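Local coordinates for solute-binding protein (Thermoactinomyces vulgaris, PDB 2ZYO), which binds maltodextrins such as maltotetraose and probably delivers them, as a solute-binding lipoprotein, to a sugar transporter of the cell membrane, at residues V31-N34 / N35-W39; A40-F43 / T44-T47; V99-S102 / V103-Q106. All blocks are in the same frame, centred on the assembly; numbering follows the deposited sequence.

Overall arrangement
Contacts 1 and 2 follow one another on the same helix, 30-47, with centres 13 Å apart, and both belong to the beta-alpha-beta unit that runs from strand 20-25 through this helix to strand 50-55. Contact 1 takes the early turns and contact 2 the last ones. Contact 3, a short helical turn at 101-104, lies apart: its centre is 24 Å from that of contact 1 and 22 Å from that of contact 2, and its nearest atoms are about 12 Å from contact 2. Contact 1 does not reach the bound sugar: the side chain of Gln32 is about 11 Å from a glucose unit, and none of the three contributes a residue to the glycan pocket.

Contact 1 (V31-N34 / N35-W39); sequences VQLN and NTKKW
On helix 30-47, the helical link of a beta-alpha-beta unit, Leu33 and Lys37 meet one turn apart. The backbone bond from Lys37 N to Leu33 O is 2.9 Å long. Above it the lysine runs back over the preceding turn: CG lies 3.3 Å from Leu33 O, and CE comes to 3.7 Å from Leu33 CG, also touching both leucine methyls. The lysine chain is extended until its last torsion (chi4 -62°), which bends NZ away from the line of the aliphatic stem. Leucine suits this place because its branched end offers CH groups to that stem, while it also packs, like Lys37, on Val53 of strand 50-55, the strand that follows the helix in the unit. Asn34 flanks the lysine, its OD1 lying 4.1 Å from Lys37 CD. Cutting Lys37 back to an alanine removes the CE that lies against Leu33, and would probably leave the leucine end and Val53 less covered on that side. On another side of the helix, Asn35 N donates to Val31 O (3.0 Å), and Asn35 ND2 bonds to Glu315 and Ser311. Thr36 suits the strand-facing side: small and beta-branched, it packs on Val23 and Val53 while OG1 bonds to Glu25. The side chain of Lys38 leads away from the earlier turn, with CE over one face of the Trp39 ring.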
# COMPACT_ATOMS: atom_id res chain seq x y z
N VAL A 31 3.10 -15.57 -11.54
CA VAL A 31 1.69 -15.40 -11.91
C VAL A 31 1.34 -13.97 -12.34
O VAL A 31 0.50 -13.77 -13.22
CB VAL A 31 0.69 -15.92 -10.83
CG1 VAL A 31 0.93 -17.40 -10.55
CG2 VAL A 31 0.78 -15.11 -9.54
N GLN A 32 1.98 -12.98 -11.71
CA GLN A 32 1.79 -11.58 -12.10
C GLN A 32 2.29 -11.35 -13.51
O GLN A 32 1.64 -10.67 -14.31
CB GLN A 32 2.51 -10.64 -11.13
CG GLN A 32 1.85 -10.51 -9.76
CD GLN A 32 2.51 -9.46 -8.89
OE1 GLN A 32 2.74 -8.32 -9.32
NE2 GLN A 32 2.81 -9.82 -7.65
N LEU A 33 3.46 -11.93 -13.81
CA LEU A 33 4.08 -11.80 -15.12
C LEU A 33 3.25 -12.48 -16.21
O LEU A 33 2.97 -11.88 -17.25
CB LEU A 33 5.51 -12.37 -15.10
CG LEU A 33 6.36 -12.29 -16.38
CD1 LEU A 33 6.70 -10.85 -16.74
CD2 LEU A 33 7.62 -13.12 -16.23
N ASN A 34 2.84 -13.72 -15.95
CA ASN A 34 2.07 -14.49 -16.92
C ASN A 34 0.67 -13.94 -17.18
O ASN A 34 0.16 -14.04 -18.29
CB ASN A 34 2.03 -15.97 -16.54
CG ASN A 34 3.41 -16.59 -16.46
OD1 ASN A 34 4.35 -16.16 -17.14
ND2 ASN A 34 3.55 -17.61 -15.62
N ASN A 35 0.05 -13.34 -16.16
CA ASN A 35 -1.24 -12.68 -16.35
C ASN A 35 -1.13 -11.49 -17.31
O ASN A 35 -1.98 -11.32 -18.19
CB ASN A 35 -1.86 -12.22 -15.03
CG ASN A 35 -3.25 -11.66 -15.21
OD1 ASN A 35 -3.44 -10.45 -15.28
ND2 ASN A 35 -4.24 -12.54 -15.32
N THR A 36 -0.09 -10.69 -17.12
CA THR A 36 0.17 -9.57 -18.02
C THR A 36 0.50 -10.08 -19.43
O THR A 36 0.03 -9.51 -20.41
CB THR A 36 1.27 -8.64 -17.47
OG1 THR A 36 0.79 -8.04 -16.26
CG2 THR A 36 1.62 -7.53 -18.46
N LYS A 37 1.26 -11.17 -19.51
CA LYS A 37 1.55 -11.79 -20.80
C LYS A 37 0.26 -12.25 -21.50
O LYS A 37 0.13 -12.11 -22.72
CB LYS A 37 2.53 -12.96 -20.64
CG LYS A 37 3.96 -12.54 -20.33
CD LYS A 37 4.91 -13.73 -20.34
CE LYS A 37 6.33 -13.34 -19.93
NZ LYS A 37 6.98 -12.36 -20.84
N LYS A 38 -0.69 -12.77 -20.72
CA LYS A 38 -1.97 -13.20 -21.27
C LYS A 38 -2.73 -12.04 -21.91
O LYS A 38 -3.15 -12.12 -23.07
CB LYS A 38 -2.84 -13.86 -20.19
CG LYS A 38 -4.24 -14.23 -20.68
CD LYS A 38 -5.18 -14.56 -19.53
CE LYS A 38 -6.62 -14.70 -20.02
NZ LYS A 38 -6.81 -15.83 -20.98
N TRP A 39 -2.90 -10.96 -21.15
CA TRP A 39 -3.70 -9.84 -21.62
C TRP A 39 -3.00 -8.98 -22.67
O TRP A 39 -3.65 -8.46 -23.57
CB TRP A 39 -4.27 -9.04 -20.45
CG TRP A 39 -5.28 -9.87 -19.74
CD1 TRP A 39 -5.12 -10.54 -18.56
CD2 TRP A 39 -6.59 -10.20 -20.22
NE1 TRP A 39 -6.27 -11.24 -18.26
CE2 TRP A 39 -7.18 -11.05 -19.26
CE3 TRP A 39 -7.32 -9.85 -21.36
CZ2 TRP A 39 -8.48 -11.55 -19.41
CZ3 TRP A 39 -8.61 -10.35 -21.51
CH2 TRP A 39 -9.17 -11.19 -20.53

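Contact 2 (A40-F43 / T44-T47); sequences AGEF and TKKT
Phe43 and Thr47 cross obliquely at the C-terminal end of helix 30-47, within the beta-alpha-beta unit whose next strand, 50-55, begins just beyond. The threonine methyl sits over one face of the phenylalanine ring: CG2 lies 3.9 Å from the ring centroid and 14° off the ring normal, a CH-pi contact. The ring reaches this place because Phe43 CG is anti to its own nitrogen (chi1 -175°), which carries the benzyl group along the helix toward the last turn. Val51 of strand 50-55 and Leu299 and Phe302 of helix 293-302 also pack on it, the last edge-to-face, which suits an aromatic residue at a buried position.

Thr47 is suited to the helix end because one branch serves the ring and the other the backbone. OG1 lies between the backbone nitrogen and the carbonyl carbon (chi1 65°), and from there it donates to Phe43 O over 2.8 Å, approaching from above the carbonyl plane. Thr47 N bonds to the same oxygen at 2.9 Å, so two donors of one residue grip it, and OG1 is also bonded to Ile49 N in the turn that follows. Thr44 likewise bonds through its hydroxyl to Ile49 O, so both threonines tie the helix end to the chain leading into the strand.

On another side, Glu42 and Lys45 lie side by side, pointing the same way. Their charged ends are not in contact, Glu42 OE2 to Lys45 NZ being 4.8 Å, so any attraction is probably weak; the closest approach of the side chains is Glu42 OE1 to Lys45 CD at 4.1 Å.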
# COMPACT_ATOMS: atom_id res chain seq x y z
N ALA A 40 -1.67 -8.88 -22.58
CA ALA A 40 -0.88 -8.31 -23.67
C ALA A 40 -1.11 -9.12 -24.94
O ALA A 40 -1.30 -8.56 -26.02
CB ALA A 40 0.59 -8.29 -23.31
N GLY A 41 -1.12 -10.45 -24.79
CA GLY A 41 -1.39 -11.36 -25.90
C GLY A 41 -2.74 -11.11 -26.55
O GLY A 41 -2.85 -11.11 -27.79
N GLU A 42 -3.77 -10.90 -25.73
CA GLU A 42 -5.11 -10.59 -26.22
C GLU A 42 -5.17 -9.25 -26.95
O GLU A 42 -5.89 -9.11 -27.94
CB GLU A 42 -6.14 -10.63 -25.08
CG GLU A 42 -6.43 -12.02 -24.52
CD GLU A 42 -7.18 -12.94 -25.49
OE1 GLU A 42 -7.91 -12.43 -26.37
OE2 GLU A 42 -7.05 -14.17 -25.35
N PHE A 43 -4.42 -8.26 -26.45
CA PHE A 43 -4.32 -6.96 -27.13
C PHE A 43 -3.70 -7.13 -28.52
O PHE A 43 -4.19 -6.56 -29.50
CB PHE A 43 -3.52 -5.96 -26.30
CG PHE A 43 -3.48 -4.57 -26.88
CD1 PHE A 43 -4.51 -3.66 -26.62
CD2 PHE A 43 -2.41 -4.16 -27.67
CE1 PHE A 43 -4.47 -2.37 -27.15
CE2 PHE A 43 -2.37 -2.88 -28.21
CZ PHE A 43 -3.40 -1.98 -27.95
N THR A 44 -2.63 -7.92 -28.59
CA THR A 44 -1.96 -8.21 -29.86
C THR A 44 -2.90 -8.92 -30.84
O THR A 44 -2.95 -8.59 -32.02
CB THR A 44 -0.69 -9.05 -29.62
OG1 THR A 44 0.25 -8.27 -28.87
CG2 THR A 44 -0.05 -9.46 -30.94
N LYS A 45 -3.66 -9.88 -30.32
CA LYS A 45 -4.64 -10.63 -31.11
C LYS A 45 -5.70 -9.69 -31.69
O LYS A 45 -6.13 -9.85 -32.83
CB LYS A 45 -5.30 -11.69 -30.24
CG LYS A 45 -5.99 -12.81 -31.00
CD LYS A 45 -6.63 -13.79 -30.02
CE LYS A 45 -7.12 -15.05 -30.70
NZ LYS A 45 -7.96 -15.86 -29.78
N LYS A 46 -6.10 -8.70 -30.89
CA LYS A 46 -7.15 -7.75 -31.27
C LYS A 46 -6.66 -6.71 -32.28
O LYS A 46 -7.38 -6.36 -33.22
CB LYS A 46 -7.71 -7.06 -30.02
CG LYS A 46 -8.77 -6.00 -30.29
CD LYS A 46 -9.16 -5.27 -29.02
CE LYS A 46 -10.05 -4.07 -29.32
NZ LYS A 46 -10.45 -3.35 -28.08
N THR A 47 -5.42 -6.24 -32.10
CA THR A 47 -4.93 -5.05 -32.81
C THR A 47 -3.86 -5.31 -33.87
O THR A 47 -3.64 -4.48 -34.75
CB THR A 47 -4.36 -4.01 -31.83
OG1 THR A 47 -3.20 -4.56 -31.19
CG2 THR A 47 -5.39 -3.61 -30.78

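Contact 3 (V99-S102 / V103-Q106); sequences VDNS and VKNQ
A single short helical turn, 101-104, opens with Asp100 O accepting from Val103 N at 3.0 Å, the donor standing above the carbonyl plane, and more weakly from Lys104 N; one residue later Asn105 N bonds to Asn101 O at 2.8 Å in the ordinary helical manner. Asp100 holds the N-cap position, but its side chain makes no capping bond.

Val99 and Val103 form the apolar side. Their side chains cross at about a right angle, with Val99 CB 3.8 Å from Val103 CB and the CG2 methyl of Val99 against CG1 of Val103. Beta-branched valines suit this place, since they are short enough for the stems themselves to meet. Together they face helix 293-302, where both touch Gln301, and Val99 also reaches Leu121 of strand 120-136.

The polar side is carried by Asn101 and Asn105. Asn101 CG is anti to the backbone nitrogen (chi1 -170°), which swings the amide along the turn to Asn105. There Asn105 ND2 reaches Asn101 OD1 at 2.9 Å, but the bond is weak, with an N-H...O angle of 119°. The two amide planes stand 81° apart, so the groups meet crosswise and no flat amide pair forms. The other end of the Asn101 amide serves a water: ND2 donates to it at 2.9 Å, and Lys104 NZ gives it a weaker bond at 3.3 Å.

An asparagine suits this place at Asn101 because its amide can accept from Asn105 and donate to the water at once. With one weak side-chain bond and one water-mediated link, the polar side probably adds only modestly to the turn, while the valines, the Lys104 contact with Leu121 and the backbone bonding of Gln106 with Lys323 join it to the rest of the fold.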
# COMPACT_ATOMS: atom_id res chain seq x y z
N VAL A 99 -7.40 10.24 -20.30
CA VAL A 99 -8.61 9.43 -20.38
C VAL A 99 -9.79 10.24 -19.84
O VAL A 99 -9.61 11.16 -19.04
CB VAL A 99 -8.48 8.09 -19.60
CG1 VAL A 99 -7.40 7.21 -20.21
CG2 VAL A 99 -8.21 8.32 -18.11
N ASP A 100 -10.99 9.89 -20.29
CA ASP A 100 -12.21 10.57 -19.85
C ASP A 100 -12.53 10.23 -18.40
O ASP A 100 -12.06 9.21 -17.88
CB ASP A 100 -13.39 10.19 -20.74
CG ASP A 100 -13.15 10.50 -22.21
OD1 ASP A 100 -12.39 11.44 -22.51
OD2 ASP A 100 -13.74 9.80 -23.06
N ASN A 101 -13.34 11.07 -17.76
CA ASN A 101 -13.78 10.81 -16.39
C ASN A 101 -14.50 9.47 -16.25
O ASN A 101 -14.42 8.82 -15.21
CB ASN A 101 -14.66 11.95 -15.87
CG ASN A 101 -14.93 11.85 -14.38
OD1 ASN A 101 -16.08 11.72 -13.96
ND2 ASN A 101 -13.88 11.91 -13.57
N SER A 102 -15.19 9.06 -17.32
CA SER A 102 -15.89 7.77 -17.35
C SER A 102 -14.93 6.60 -17.16
O SER A 102 -15.29 5.59 -16.57
CB SER A 102 -16.68 7.61 -18.65
OG SER A 102 -15.81 7.52 -19.77
N VAL A 103 -13.71 6.76 -17.68
CA VAL A 103 -12.66 5.75 -17.52
C VAL A 103 -12.16 5.72 -16.08
O VAL A 103 -12.01 4.64 -15.49
CB VAL A 103 -11.49 5.98 -18.51
CG1 VAL A 103 -10.40 4.93 -18.31
CG2 VAL A 103 -11.98 5.97 -19.96
N LYS A 104 -11.90 6.90 -15.51
CA LYS A 104 -11.51 7.01 -14.10
C LYS A 104 -12.56 6.37 -13.20
O LYS A 104 -12.23 5.66 -12.25
CB LYS A 104 -11.34 8.48 -13.70
CG LYS A 104 -10.07 9.14 -14.22
CD LYS A 104 -9.87 10.54 -13.62
CE LYS A 104 -9.56 10.49 -12.12
NZ LYS A 104 -9.58 11.86 -11.51
N ASN A 105 -13.83 6.61 -13.53
CA ASN A 105 -14.96 6.12 -12.73
C ASN A 105 -15.18 4.61 -12.79
O ASN A 105 -16.06 4.08 -12.10
CB ASN A 105 -16.24 6.88 -13.09
CG ASN A 105 -16.25 8.30 -12.55
OD1 ASN A 105 -15.53 8.63 -11.61
ND2 ASN A 105 -17.09 9.14 -13.14
N GLN A 106 -14.40 3.91 -13.61
CA GLN A 106 -14.37 2.44 -13.59
C GLN A 106 -13.74 1.97 -12.28
O GLN A 106 -13.98 0.84 -11.84
CB GLN A 106 -13.54 1.89 -14.75
CG GLN A 106 -14.08 2.18 -16.15
CD GLN A 106 -13.05 1.90 -17.24
OE1 GLN A 106 -12.01 1.28 -16.99
NE2 GLN A 106 -13.33 2.37 -18.44
O HOH W 1 -12.82 11.42 -10.92